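Delta-aminolevulinic acid dehydratase (Toxoplasma gondii ME49, PDB 3OBK) catalyses the condensation of two 5-aminolevulinic acid molecules to porphobilinogen, the pyrrole building block of tetrapyrroles such as haem. Local coordinates at residues H163-Q168 with D184-R189; A297-A302 with K311-E316; Y210-A215 with L273-K278. All coordinates share one frame; numbering follows the deposited sequence.

Contact 1: H163-Q168 with D184-R189; sequences HQLCKQ and DMMDGR
Leu165 presses one methyl group onto the carboxylate of Asp184, and followed outward from CB the aspartate explains how the loop is built around that touch. Its CB lies 3.7 Å from Leu165 CD1. Farther out the same methyl, CD1 of Leu165, sits over the flat group, 3.3 Å from both CG and OD2 of Asp184, so the leucine covers one face of the carboxylate. The polar partners of the two oxygens approach from the opposite face. OD1 forms a salt bridge with Arg189, whose NE lies 2.8 Å from it; the N-H points nearly straight at the oxygen (165°), close to the guanidinium plane, and reaches it on the syn side. Asp184 OD2 receives the backbone N of Met186 at 2.8 Å, from well above the carboxylate plane, closing an Asx turn. Asp184 has CG wedged between the backbone N and the carbonyl carbon (chi1 50°), which folds the carboxylate back over its own loop. Held by two bonds, the buried group has little freedom to rotate.

The same methyl has two more distant neighbours, Met186 CG and Arg189 CB, each 4.2 Å from Leu165 CD1. The guanidinium of Arg189 then bends away, laying one face over Met185 CA. Leu165 also packs on Val135 of strand 130-135, while Asp187 OD2 accepts the backbone N of Arg24 from a neighbouring subunit. Gly188 is the N-cap of helix 189-199. The arrangement belongs to the TIM barrel: a loop following a barrel strand, folded on an Asx turn and an internal salt bridge, rests on the preceding helix, 158-175, with Asp184 about 6 Å from the bound porphobilinogen.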
ATOM      1  N   HIS A 163      -5.971  14.178  36.744  1.00 19.92           N
ATOM      2  CA  HIS A 163      -6.887  15.101  37.424  1.00 20.83           C
ATOM      3  C   HIS A 163      -6.218  16.467  37.665  1.00 20.39           C
ATOM      4  O   HIS A 163      -6.824  17.506  37.374  1.00 20.04           O
ATOM      5  CB  HIS A 163      -7.367  14.482  38.732  1.00 22.12           C
ATOM      6  CG  HIS A 163      -8.517  15.204  39.380  1.00 25.70           C
ATOM      7  ND1 HIS A 163      -9.425  15.980  38.676  1.00 28.09           N
ATOM      8  CD2 HIS A 163      -8.935  15.211  40.671  1.00 27.88           C
ATOM      9  CE1 HIS A 163     -10.340  16.448  39.511  1.00 28.56           C
ATOM     10  NE2 HIS A 163     -10.073  15.984  40.723  1.00 29.63           N
ATOM     11  N   GLN A 164      -4.974  16.447  38.160  1.00 19.59           N
ATOM     12  CA  GLN A 164      -4.182  17.669  38.340  1.00 19.01           C
ATOM     13  C   GLN A 164      -3.954  18.402  37.027  1.00 18.60           C
ATOM     14  O   GLN A 164      -4.076  19.631  36.961  1.00 18.30           O
ATOM     15  CB  GLN A 164      -2.813  17.376  38.967  1.00 18.74           C
ATOM     16  CG  GLN A 164      -2.793  16.762  40.374  1.00 19.05           C
ATOM     17  CD  GLN A 164      -3.588  17.550  41.397  1.00 18.78           C
ATOM     18  OE1 GLN A 164      -4.798  17.495  41.404  1.00 18.00           O
ATOM     19  NE2 GLN A 164      -2.903  18.274  42.269  1.00 19.93           N
ATOM     20  N   LEU A 165      -3.615  17.662  35.974  1.00 18.34           N
ATOM     21  CA  LEU A 165      -3.354  18.294  34.675  1.00 17.61           C
ATOM     22  C   LEU A 165      -4.614  18.928  34.084  1.00 18.24           C
ATOM     23  O   LEU A 165      -4.530  19.957  33.379  1.00 18.27           O
ATOM     24  CB  LEU A 165      -2.806  17.286  33.681  1.00 16.95           C
ATOM     25  CG  LEU A 165      -1.509  16.591  34.039  1.00 16.46           C
ATOM     26  CD1 LEU A 165      -1.208  15.515  33.003  1.00 13.59           C
ATOM     27  CD2 LEU A 165      -0.404  17.597  34.155  1.00 15.02           C
ATOM     28  N   CYS A 166      -5.774  18.325  34.365  1.00 18.57           N
ATOM     29  CA  CYS A 166      -7.040  18.919  33.965  1.00 19.36           C
ATOM     30  C   CYS A 166      -7.246  20.260  34.655  1.00 19.41           C
ATOM     31  O   CYS A 166      -7.693  21.228  34.022  1.00 19.64           O
ATOM     32  CB  CYS A 166      -8.216  17.989  34.224  1.00 19.54           C
ATOM     33  SG  CYS A 166      -8.239  16.546  33.094  1.00 21.66           S
ATOM     34  N   LYS A 167      -6.879  20.348  35.924  1.00 19.08           N
ATOM     35  CA  LYS A 167      -7.037  21.610  36.628  1.00 19.92           C
ATOM     36  C   LYS A 167      -6.081  22.622  36.053  1.00 18.87           C
ATOM     37  O   LYS A 167      -6.467  23.742  35.810  1.00 19.05           O
ATOM     38  CB  LYS A 167      -6.783  21.469  38.129  1.00 20.77           C
ATOM     39  CG  LYS A 167      -7.852  20.706  38.896  1.00 23.61           C
ATOM     40  CD  LYS A 167      -7.307  20.448  40.278  1.00 28.57           C
ATOM     41  CE  LYS A 167      -8.281  19.808  41.217  1.00 32.53           C
ATOM     42  NZ  LYS A 167      -7.781  20.037  42.623  1.00 36.71           N
ATOM     43  N   GLN A 168      -4.839  22.208  35.840  1.00 17.85           N
ATOM     44  CA  GLN A 168      -3.828  23.053  35.239  1.00 17.43           C
ATOM     45  C   GLN A 168      -4.242  23.570  33.891  1.00 16.98           C
ATOM     46  O   GLN A 168      -4.111  24.776  33.635  1.00 16.84           O
ATOM     47  CB  GLN A 168      -2.488  22.339  35.076  1.00 17.22           C
ATOM     48  CG  GLN A 168      -1.369  23.275  34.597  1.00 17.22           C
ATOM     49  CD  GLN A 168      -0.057  22.574  34.406  1.00 17.03           C
ATOM     50  OE1 GLN A 168      -0.010  21.352  34.307  1.00 17.29           O
ATOM     51  NE2 GLN A 168       1.021  23.338  34.363  1.00 15.03           N
ATOM     52  N   ASP A 184       3.377  15.623  29.594  1.00 16.06           N
ATOM     53  CA  ASP A 184       3.452  14.766  30.777  1.00 15.97           C
ATOM     54  C   ASP A 184       3.654  13.297  30.503  1.00 15.58           C
ATOM     55  O   ASP A 184       4.217  12.605  31.336  1.00 15.58           O
ATOM     56  CB  ASP A 184       2.135  14.878  31.537  1.00 16.74           C
ATOM     57  CG  ASP A 184       0.938  14.689  30.627  1.00 17.19           C
ATOM     58  OD1 ASP A 184       0.684  15.603  29.810  1.00 16.13           O
ATOM     59  OD2 ASP A 184       0.287  13.619  30.710  1.00 16.98           O
ATOM     60  N   MET A 185       3.125  12.825  29.372  1.00 14.88           N
ATOM     61  CA  MET A 185       3.134  11.424  28.963  1.00 13.92           C
ATOM     62  C   MET A 185       2.357  10.483  29.899  1.00 14.35           C
ATOM     63  O   MET A 185       2.624   9.267  29.974  1.00 14.39           O
ATOM     64  CB  MET A 185       4.558  10.954  28.692  1.00 13.46           C
ATOM     65  CG  MET A 185       5.186  11.588  27.453  1.00 14.01           C
ATOM     66  SD  MET A 185       4.399  11.161  25.872  1.00 16.84           S
ATOM     67  CE  MET A 185       5.040   9.525  25.601  1.00 12.81           C
ATOM     68  N   MET A 186       1.351  11.025  30.582  1.00 14.46           N
ATOM     69  CA  MET A 186       0.397  10.182  31.288  1.00 14.87           C
ATOM     70  C   MET A 186      -0.489   9.579  30.245  1.00 14.81           C
ATOM     71  O   MET A 186      -0.687  10.160  29.193  1.00 15.10           O
ATOM     72  CB  MET A 186      -0.449  10.981  32.264  1.00 15.15           C
ATOM     73  CG  MET A 186       0.358  11.613  33.397  1.00 16.16           C
ATOM     74  SD  MET A 186       1.289  10.411  34.376  1.00 15.85           S
ATOM     75  CE  MET A 186       2.970  10.438  33.713  1.00 11.60           C
ATOM     76  N   ASP A 187      -1.012   8.401  30.521  1.00 15.05           N
ATOM     77  CA  ASP A 187      -1.929   7.775  29.619  1.00 15.31           C
ATOM     78  C   ASP A 187      -3.267   8.465  29.672  1.00 15.48           C
ATOM     79  O   ASP A 187      -3.778   8.752  30.738  1.00 15.72           O
ATOM     80  CB  ASP A 187      -2.084   6.310  29.980  1.00 15.75           C
ATOM     81  CG  ASP A 187      -0.911   5.500  29.538  1.00 16.62           C
ATOM     82  OD1 ASP A 187      -0.276   5.905  28.547  1.00 16.80           O
ATOM     83  OD2 ASP A 187      -0.596   4.481  30.192  1.00 18.03           O
ATOM     84  N   GLY A 188      -3.827   8.748  28.508  1.00 15.77           N
ATOM     85  CA  GLY A 188      -5.201   9.238  28.443  1.00 16.35           C
ATOM     86  C   GLY A 188      -5.414  10.692  28.780  1.00 15.86           C
ATOM     87  O   GLY A 188      -6.539  11.142  28.796  1.00 16.26           O
ATOM     88  N   ARG A 189      -4.354  11.458  29.007  1.00 15.74           N
ATOM     89  CA  ARG A 189      -4.564  12.855  29.407  1.00 15.85           C
ATOM     90  C   ARG A 189      -5.217  13.711  28.323  1.00 15.18           C
ATOM     91  O   ARG A 189      -5.965  14.630  28.657  1.00 15.40           O
ATOM     92  CB  ARG A 189      -3.266  13.506  29.958  1.00 15.85           C
ATOM     93  CG  ARG A 189      -2.340  14.207  28.986  1.00 16.95           C
ATOM     94  CD  ARG A 189      -1.520  13.255  28.126  1.00 18.01           C
ATOM     95  NE  ARG A 189      -0.196  13.819  27.866  1.00 17.97           N
ATOM     96  CZ  ARG A 189       0.639  13.407  26.918  1.00 18.58           C
ATOM     97  NH1 ARG A 189       0.302  12.431  26.099  1.00 19.22           N
ATOM     98  NH2 ARG A 189       1.819  14.007  26.768  1.00 18.93           N
TER

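Contact 2: A297-A302 with K311-E316; sequences AMLKAA and KDTVLE
Leu299 carries its side of this contact alone, spreading its two methyl groups over Thr313 and Val314 of the neighbouring helix. The apolar part is a methyl-to-methyl touch: Leu299 CD1 meets Val314 CG2 at 3.7 Å, the two side chains running obliquely to one another. Val314 offers this branch because CG1 lies anti to the backbone N (chi1 167°), leaving CG2 on the flank that faces the leucine. Trp340 of helix 334-346 also packs against Val314.

The second kind is a methyl against a hydroxyl. Leu299 CD2 lies 3.3 Å from Thr313 OG1 and 4.0 Å from Thr313 CB, the two side chains lying alongside and pointing opposite ways. Thr313 OG1 is hydrogen-bonded to Ser309 O, just before the helix, and to Glu310 O in its first turn, so it can sit buried beside a hydrocarbon.

Lys300 NZ forms a salt bridge with Glu310. Leu299 also packs on Ile308, in the turn joining helices 293-305 and 310-324, and on Met298 of a neighbouring subunit. Between the two segments there is van der Waals contact alone: the Thr313 hydroxyl, satisfied by backbone carbonyls of its own chain, adds no directional bond to the pairing.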
ATOM      1  N   ALA A 297      22.229  23.696  23.109  1.00 11.55           N
ATOM      2  CA  ALA A 297      23.529  23.789  23.779  1.00 12.17           C
ATOM      3  C   ALA A 297      24.646  23.256  22.891  1.00 12.60           C
ATOM      4  O   ALA A 297      25.715  23.863  22.794  1.00 13.00           O
ATOM      5  CB  ALA A 297      23.493  23.037  25.094  1.00 11.67           C
ATOM      6  N   MET A 298      24.398  22.140  22.217  1.00 12.61           N
ATOM      7  CA  MET A 298      25.414  21.570  21.356  1.00 13.44           C
ATOM      8  C   MET A 298      25.865  22.550  20.256  1.00 13.75           C
ATOM      9  O   MET A 298      27.051  22.730  20.003  1.00 13.26           O
ATOM     10  CB  MET A 298      24.912  20.263  20.754  1.00 13.66           C
ATOM     11  CG  MET A 298      25.075  19.079  21.695  1.00 15.40           C
ATOM     12  SD  MET A 298      24.225  17.578  21.108  1.00 17.80           S
ATOM     13  CE  MET A 298      25.103  17.287  19.572  1.00 19.43           C
ATOM     14  N   LEU A 299      24.890  23.176  19.613  1.00 14.48           N
ATOM     15  CA  LEU A 299      25.136  24.082  18.512  1.00 15.03           C
ATOM     16  C   LEU A 299      25.938  25.250  19.015  1.00 15.11           C
ATOM     17  O   LEU A 299      26.961  25.588  18.420  1.00 14.56           O
ATOM     18  CB  LEU A 299      23.812  24.580  17.902  1.00 15.38           C
ATOM     19  CG  LEU A 299      23.363  23.890  16.612  1.00 16.71           C
ATOM     20  CD1 LEU A 299      22.024  24.362  16.074  1.00 16.09           C
ATOM     21  CD2 LEU A 299      24.432  24.114  15.553  1.00 20.11           C
ATOM     22  N   LYS A 300      25.449  25.864  20.100  1.00 15.13           N
ATOM     23  CA  LYS A 300      26.136  27.001  20.749  1.00 15.94           C
ATOM     24  C   LYS A 300      27.541  26.674  21.191  1.00 15.68           C
ATOM     25  O   LYS A 300      28.478  27.437  20.958  1.00 16.50           O
ATOM     26  CB  LYS A 300      25.380  27.468  21.995  1.00 16.05           C
ATOM     27  CG  LYS A 300      24.241  28.418  21.719  1.00 17.09           C
ATOM     28  CD  LYS A 300      24.734  29.862  21.368  1.00 18.18           C
ATOM     29  CE  LYS A 300      23.541  30.727  20.899  1.00 17.78           C
ATOM     30  NZ  LYS A 300      23.927  32.047  20.396  1.00 19.63           N
ATOM     31  N   ALA A 301      27.677  25.537  21.849  1.00 15.27           N
ATOM     32  CA  ALA A 301      28.971  25.091  22.306  1.00 15.16           C
ATOM     33  C   ALA A 301      29.904  25.114  21.130  1.00 15.56           C
ATOM     34  O   ALA A 301      30.996  25.676  21.213  1.00 17.18           O
ATOM     35  CB  ALA A 301      28.882  23.731  22.885  1.00 14.10           C
ATOM     36  N   ALA A 302      29.470  24.546  20.018  1.00 15.37           N
ATOM     37  CA  ALA A 302      30.345  24.384  18.879  1.00 16.08           C
ATOM     38  C   ALA A 302      30.596  25.710  18.252  1.00 16.77           C
ATOM     39  O   ALA A 302      31.717  26.021  17.904  1.00 17.77           O
ATOM     40  CB  ALA A 302      29.755  23.419  17.859  1.00 16.03           C
ATOM     41  N   LYS A 311      25.238  30.180  11.874  1.00 18.29           N
ATOM     42  CA  LYS A 311      24.156  30.550  11.010  1.00 18.24           C
ATOM     43  C   LYS A 311      23.875  29.433  10.030  1.00 17.44           C
ATOM     44  O   LYS A 311      22.732  29.052   9.834  1.00 17.26           O
ATOM     45  CB  LYS A 311      24.515  31.837  10.264  1.00 19.33           C
ATOM     46  CG  LYS A 311      23.444  32.407   9.320  1.00 20.72           C
ATOM     47  CD  LYS A 311      23.867  33.801   8.817  1.00 24.51           C
ATOM     48  CE  LYS A 311      23.056  34.257   7.584  1.00 26.81           C
ATOM     49  NZ  LYS A 311      23.377  35.654   7.110  1.00 27.28           N
ATOM     50  N   ASP A 312      24.903  28.921   9.388  1.00 17.45           N
ATOM     51  CA  ASP A 312      24.675  27.945   8.332  1.00 17.53           C
ATOM     52  C   ASP A 312      24.007  26.707   8.908  1.00 16.31           C
ATOM     53  O   ASP A 312      23.053  26.190   8.347  1.00 16.16           O
ATOM     54  CB  ASP A 312      25.979  27.499   7.695  1.00 18.25           C
ATOM     55  CG  ASP A 312      26.664  28.589   6.922  1.00 21.41           C
ATOM     56  OD1 ASP A 312      25.972  29.364   6.226  1.00 22.21           O
ATOM     57  OD2 ASP A 312      27.922  28.611   6.978  1.00 25.91           O
ATOM     58  N   THR A 313      24.536  26.246  10.032  1.00 15.10           N
ATOM     59  CA  THR A 313      24.111  25.019  10.628  1.00 14.25           C
ATOM     60  C   THR A 313      22.691  25.197  11.202  1.00 12.76           C
ATOM     61  O   THR A 313      21.834  24.390  10.938  1.00 11.85           O
ATOM     62  CB  THR A 313      25.199  24.505  11.649  1.00 15.00           C
ATOM     63  OG1 THR A 313      25.359  25.432  12.723  1.00 17.09           O
ATOM     64  CG2 THR A 313      26.560  24.371  10.950  1.00 12.55           C
ATOM     65  N   VAL A 314      22.405  26.299  11.891  1.00 12.26           N
ATOM     66  CA  VAL A 314      21.037  26.555  12.351  1.00 11.20           C
ATOM     67  C   VAL A 314      20.041  26.528  11.187  1.00 11.32           C
ATOM     68  O   VAL A 314      19.035  25.859  11.268  1.00 11.34           O
ATOM     69  CB  VAL A 314      20.888  27.866  13.148  1.00 11.03           C
ATOM     70  CG1 VAL A 314      19.428  28.233  13.314  1.00 10.06           C
ATOM     71  CG2 VAL A 314      21.524  27.731  14.537  1.00 10.98           C
ATOM     72  N   LEU A 315      20.338  27.220  10.092  1.00 11.30           N
ATOM     73  CA  LEU A 315      19.424  27.287   8.954  1.00 10.63           C
ATOM     74  C   LEU A 315      19.230  25.954   8.251  1.00 10.52           C
ATOM     75  O   LEU A 315      18.151  25.720   7.685  1.00 11.10           O
ATOM     76  CB  LEU A 315      19.891  28.336   7.926  1.00 11.20           C
ATOM     77  CG  LEU A 315      19.945  29.810   8.387  1.00 12.02           C
ATOM     78  CD1 LEU A 315      20.476  30.793   7.337  1.00 11.43           C
ATOM     79  CD2 LEU A 315      18.575  30.238   8.886  1.00 11.53           C
ATOM     80  N   GLU A 316      20.249  25.089   8.255  1.00 10.44           N
ATOM     81  CA  GLU A 316      20.123  23.730   7.680  1.00 10.35           C
ATOM     82  C   GLU A 316      19.279  22.819   8.602  1.00 10.28           C
ATOM     83  O   GLU A 316      18.456  22.026   8.163  1.00 10.26           O
ATOM     84  CB  GLU A 316      21.510  23.139   7.468  1.00 10.62           C
ATOM     85  CG  GLU A 316      21.546  21.682   7.056  1.00 10.57           C
ATOM     86  CD  GLU A 316      22.947  21.191   6.682  1.00 12.32           C
ATOM     87  OE1 GLU A 316      23.887  22.027   6.532  1.00 15.15           O
ATOM     88  OE2 GLU A 316      23.128  19.961   6.546  1.00 10.91           O
TER

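Contact 3: Y210-A215 with L273-K278; sequences YSCKYA and LDVLAK. With PBG (3-[5-(aminomethyl)-4-(carboxymethyl)-1H-pyrrol-3-yl]propanoic acid), chain L.
Tyr214 brings the hydroxyl end of its ring up against Val275, the two side chains arriving from opposite directions. Tyr214 OH lies 3.3 Å from Val275 CG2 and 3.7 Å from Val275 CG1, so the oxygen rests across both branches of the valine, whose CG2 meets the ring obliquely. The hydroxyl has its polar partner in Asn245 O, and the ring stacks with that of Tyr272. Beside the tyrosine, Cys212 adds a smaller apolar touch, its CB 4.0 Å from Val275 CG1. Ala249 of helix 247-258 packs on all three of these side chains.

Between them in sequence, Lys213 leaves in another direction. With CG anti to the backbone N (chi1 171°) and the rest of the chain extended, it carries NZ to the product, where Lys213 NZ donates to O1A of the porphobilinogen acetate group at 2.8 Å. Lys213 NZ also bonds to Ser183 O, and a cation-pi interaction with Tyr219 adds to its surroundings. In this TIM barrel, strand 206-213 thus carries Lys213 into the porphobilinogen pocket, while Cys212 and Tyr214 pack on the helix that follows the adjacent strand, 263-267.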
ATOM      1  N   TYR A 210       1.937  16.258  23.053  1.00 14.42           N
ATOM      2  CA  TYR A 210       3.245  15.615  22.930  1.00 14.76           C
ATOM      3  C   TYR A 210       2.967  14.121  22.871  1.00 14.90           C
ATOM      4  O   TYR A 210       2.796  13.518  23.898  1.00 15.21           O
ATOM      5  CB  TYR A 210       4.121  15.925  24.122  1.00 14.80           C
ATOM      6  CG  TYR A 210       4.689  17.306  24.204  1.00 16.51           C
ATOM      7  CD1 TYR A 210       3.924  18.365  24.601  1.00 19.23           C
ATOM      8  CD2 TYR A 210       6.029  17.535  23.963  1.00 19.65           C
ATOM      9  CE1 TYR A 210       4.472  19.658  24.720  1.00 21.71           C
ATOM     10  CE2 TYR A 210       6.586  18.810  24.071  1.00 20.52           C
ATOM     11  CZ  TYR A 210       5.805  19.876  24.450  1.00 22.32           C
ATOM     12  OH  TYR A 210       6.373  21.151  24.575  1.00 22.00           O
ATOM     13  N   SER A 211       2.869  13.541  21.668  1.00 15.52           N
ATOM     14  CA  SER A 211       2.554  12.106  21.528  1.00 15.87           C
ATOM     15  C   SER A 211       3.756  11.242  21.686  1.00 15.65           C
ATOM     16  O   SER A 211       3.692  10.255  22.396  1.00 16.71           O
ATOM     17  CB  SER A 211       1.992  11.767  20.156  1.00 15.93           C
ATOM     18  OG  SER A 211       0.897  12.568  19.895  1.00 17.67           O
ATOM     19  N   CYS A 212       4.823  11.597  20.982  1.00 14.72           N
ATOM     20  CA  CYS A 212       6.034  10.805  20.954  1.00 14.79           C
ATOM     21  C   CYS A 212       7.169  11.598  21.600  1.00 13.67           C
ATOM     22  O   CYS A 212       7.951  12.250  20.933  1.00 13.25           O
ATOM     23  CB  CYS A 212       6.359  10.423  19.505  1.00 15.12           C
ATOM     24  SG  CYS A 212       4.887   9.884  18.575  1.00 17.48           S
ATOM     25  N   LYS A 213       7.194  11.577  22.924  1.00 13.12           N
ATOM     26  CA  LYS A 213       8.182  12.286  23.720  1.00 12.32           C
ATOM     27  C   LYS A 213       9.047  11.233  24.385  1.00 11.74           C
ATOM     28  O   LYS A 213       8.536  10.395  25.117  1.00 11.08           O
ATOM     29  CB  LYS A 213       7.521  13.141  24.782  1.00 12.31           C
ATOM     30  CG  LYS A 213       8.522  13.713  25.739  1.00 12.59           C
ATOM     31  CD  LYS A 213       7.890  14.750  26.631  1.00 14.27           C
ATOM     32  CE  LYS A 213       8.929  15.418  27.470  1.00 13.80           C
ATOM     33  NZ  LYS A 213       8.346  16.501  28.219  1.00 14.74           N
ATOM     34  N   TYR A 214      10.348  11.281  24.126  1.00 12.83           N
ATOM     35  CA  TYR A 214      11.228  10.199  24.529  1.00 12.65           C
ATOM     36  C   TYR A 214      11.931  10.468  25.864  1.00 12.45           C
ATOM     37  O   TYR A 214      12.140  11.603  26.245  1.00 11.88           O
ATOM     38  CB  TYR A 214      12.214   9.903  23.400  1.00 12.46           C
ATOM     39  CG  TYR A 214      11.541   9.198  22.235  1.00 11.32           C
ATOM     40  CD1 TYR A 214      10.833   9.897  21.274  1.00 11.23           C
ATOM     41  CD2 TYR A 214      11.573   7.817  22.133  1.00 11.51           C
ATOM     42  CE1 TYR A 214      10.189   9.228  20.209  1.00 10.68           C
ATOM     43  CE2 TYR A 214      10.957   7.150  21.091  1.00 11.00           C
ATOM     44  CZ  TYR A 214      10.261   7.860  20.136  1.00 10.50           C
ATOM     45  OH  TYR A 214       9.659   7.171  19.124  1.00 10.21           O
ATOM     46  N   ALA A 215      12.243   9.403  26.590  1.00 12.87           N
ATOM     47  CA  ALA A 215      12.985   9.494  27.857  1.00 12.88           C
ATOM     48  C   ALA A 215      14.407   9.891  27.576  1.00 12.73           C
ATOM     49  O   ALA A 215      15.311   9.109  27.720  1.00 13.89           O
ATOM     50  CB  ALA A 215      12.932   8.146  28.619  1.00 12.28           C
ATOM     51  N   LEU A 273      13.977  12.461  13.814  1.00  8.93           N
ATOM     52  CA  LEU A 273      13.393  12.839  12.524  1.00  9.01           C
ATOM     53  C   LEU A 273      12.738  11.637  11.878  1.00  9.04           C
ATOM     54  O   LEU A 273      11.765  11.778  11.174  1.00  9.95           O
ATOM     55  CB  LEU A 273      14.415  13.502  11.591  1.00  9.26           C
ATOM     56  CG  LEU A 273      15.077  14.867  11.988  1.00  9.28           C
ATOM     57  CD1 LEU A 273      16.037  15.378  10.904  1.00  8.88           C
ATOM     58  CD2 LEU A 273      14.028  15.920  12.353  1.00  8.55           C
ATOM     59  N   ASP A 274      13.236  10.443  12.158  1.00  9.31           N
ATOM     60  CA  ASP A 274      12.572   9.218  11.664  1.00  9.40           C
ATOM     61  C   ASP A 274      11.168   9.045  12.229  1.00  9.19           C
ATOM     62  O   ASP A 274      10.267   8.602  11.515  1.00 10.71           O
ATOM     63  CB  ASP A 274      13.388   7.938  11.937  1.00  8.83           C
ATOM     64  CG  ASP A 274      13.630   7.716  13.389  1.00  8.77           C
ATOM     65  OD1 ASP A 274      14.082   8.694  14.027  1.00 10.53           O
ATOM     66  OD2 ASP A 274      13.387   6.598  13.909  1.00  8.81           O
ATOM     67  N   VAL A 275      10.990   9.346  13.499  1.00  8.53           N
ATOM     68  CA  VAL A 275       9.689   9.210  14.110  1.00  8.85           C
ATOM     69  C   VAL A 275       8.772  10.310  13.588  1.00  9.12           C
ATOM     70  O   VAL A 275       7.606  10.075  13.295  1.00  9.44           O
ATOM     71  CB  VAL A 275       9.806   9.287  15.637  1.00  8.98           C
ATOM     72  CG1 VAL A 275       8.411   9.211  16.313  1.00  8.45           C
ATOM     73  CG2 VAL A 275      10.714   8.182  16.111  1.00  8.51           C
ATOM     74  N   LEU A 276       9.330  11.509  13.465  1.00  9.27           N
ATOM     75  CA  LEU A 276       8.629  12.644  12.900  1.00  9.14           C
ATOM     76  C   LEU A 276       8.094  12.296  11.525  1.00  9.66           C
ATOM     77  O   LEU A 276       6.914  12.494  11.272  1.00 10.71           O
ATOM     78  CB  LEU A 276       9.560  13.868  12.828  1.00  8.50           C
ATOM     79  CG  LEU A 276       9.003  15.169  12.287  1.00  8.46           C
ATOM     80  CD1 LEU A 276       7.887  15.726  13.158  1.00  8.74           C
ATOM     81  CD2 LEU A 276      10.125  16.201  12.166  1.00  9.55           C
ATOM     82  N   ALA A 277       8.945  11.774  10.639  1.00 10.12           N
ATOM     83  CA  ALA A 277       8.516  11.448   9.267  1.00 10.10           C
ATOM     84  C   ALA A 277       7.472  10.359   9.263  1.00 10.20           C
ATOM     85  O   ALA A 277       6.540  10.399   8.476  1.00  9.54           O
ATOM     86  CB  ALA A 277       9.665  11.048   8.392  1.00  9.52           C
ATOM     87  N   LYS A 278       7.619   9.379  10.139  1.00 11.10           N
ATOM     88  CA  LYS A 278       6.702   8.242  10.099  1.00 11.90           C
ATOM     89  C   LYS A 278       5.312   8.685  10.531  1.00 11.54           C
ATOM     90  O   LYS A 278       4.335   8.361   9.869  1.00 10.75           O
ATOM     91  CB  LYS A 278       7.211   7.085  10.933  1.00 12.17           C
ATOM     92  CG  LYS A 278       6.275   5.878  10.958  1.00 16.63           C
ATOM     93  CD  LYS A 278       5.790   5.406   9.545  1.00 21.46           C
ATOM     94  CE  LYS A 278       6.551   4.176   9.020  1.00 24.59           C
ATOM     95  NZ  LYS A 278       6.541   4.137   7.499  1.00 28.17           N
TER
HETATM   96  CHA PBG L 360       8.377  19.154  31.174  1.00 19.71           C
HETATM   97  C1A PBG L 360       9.181  19.611  30.001  1.00 19.58           C
HETATM   98  C2A PBG L 360      10.494  19.254  29.709  1.00 19.49           C
HETATM   99  C3A PBG L 360      10.814  19.911  28.535  1.00 16.46           C
HETATM  100  C4A PBG L 360       9.675  20.566  28.107  1.00 18.81           C
HETATM  101  NA  PBG L 360       8.710  20.396  29.021  1.00 19.44           N
HETATM  102  C5A PBG L 360      11.471  18.475  30.558  1.00 21.31           C
HETATM  103  C6A PBG L 360      11.200  17.045  30.740  1.00 19.95           C
HETATM  104  O1A PBG L 360      10.025  16.655  30.504  1.00 22.89           O
HETATM  105  O2A PBG L 360      12.090  16.291  31.195  1.00 16.92           O
HETATM  106  C7A PBG L 360      12.141  19.896  27.881  1.00 14.72           C
HETATM  107  C8A PBG L 360      12.370  20.892  26.806  1.00 12.13           C
HETATM  108  C9A PBG L 360      13.752  21.110  26.348  1.00  9.48           C
HETATM  109  O3A PBG L 360      14.001  22.178  25.796  1.00 14.05           O
HETATM  110  O4A PBG L 360      14.717  20.429  26.728  1.00  9.26           O
HETATM  111  N1  PBG L 360       7.235  18.334  30.931  1.00 18.89           N

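How the contacts relate
Contacts 1 and 3 have centres 20 Å apart and touch directly: Arg189 NH2 approaches Tyr210 O at 3.1 Å, a probable hydrogen bond, and the methyl of Met185 packs on the backbone at Ser211 and Lys213. Both reach the product site, since Asp184 of contact 1 lies near porphobilinogen and Lys213 of segment 210-215 bonds it. Arg189 is also about 4 Å from a bound magnesium ion. Contact 2 stands apart, its centre 34 Å from that of contact 1 and 21 Å from that of contact 3, and Leu299 is about 13 Å from the product. All three contacts reach neighbouring chains of the octamer.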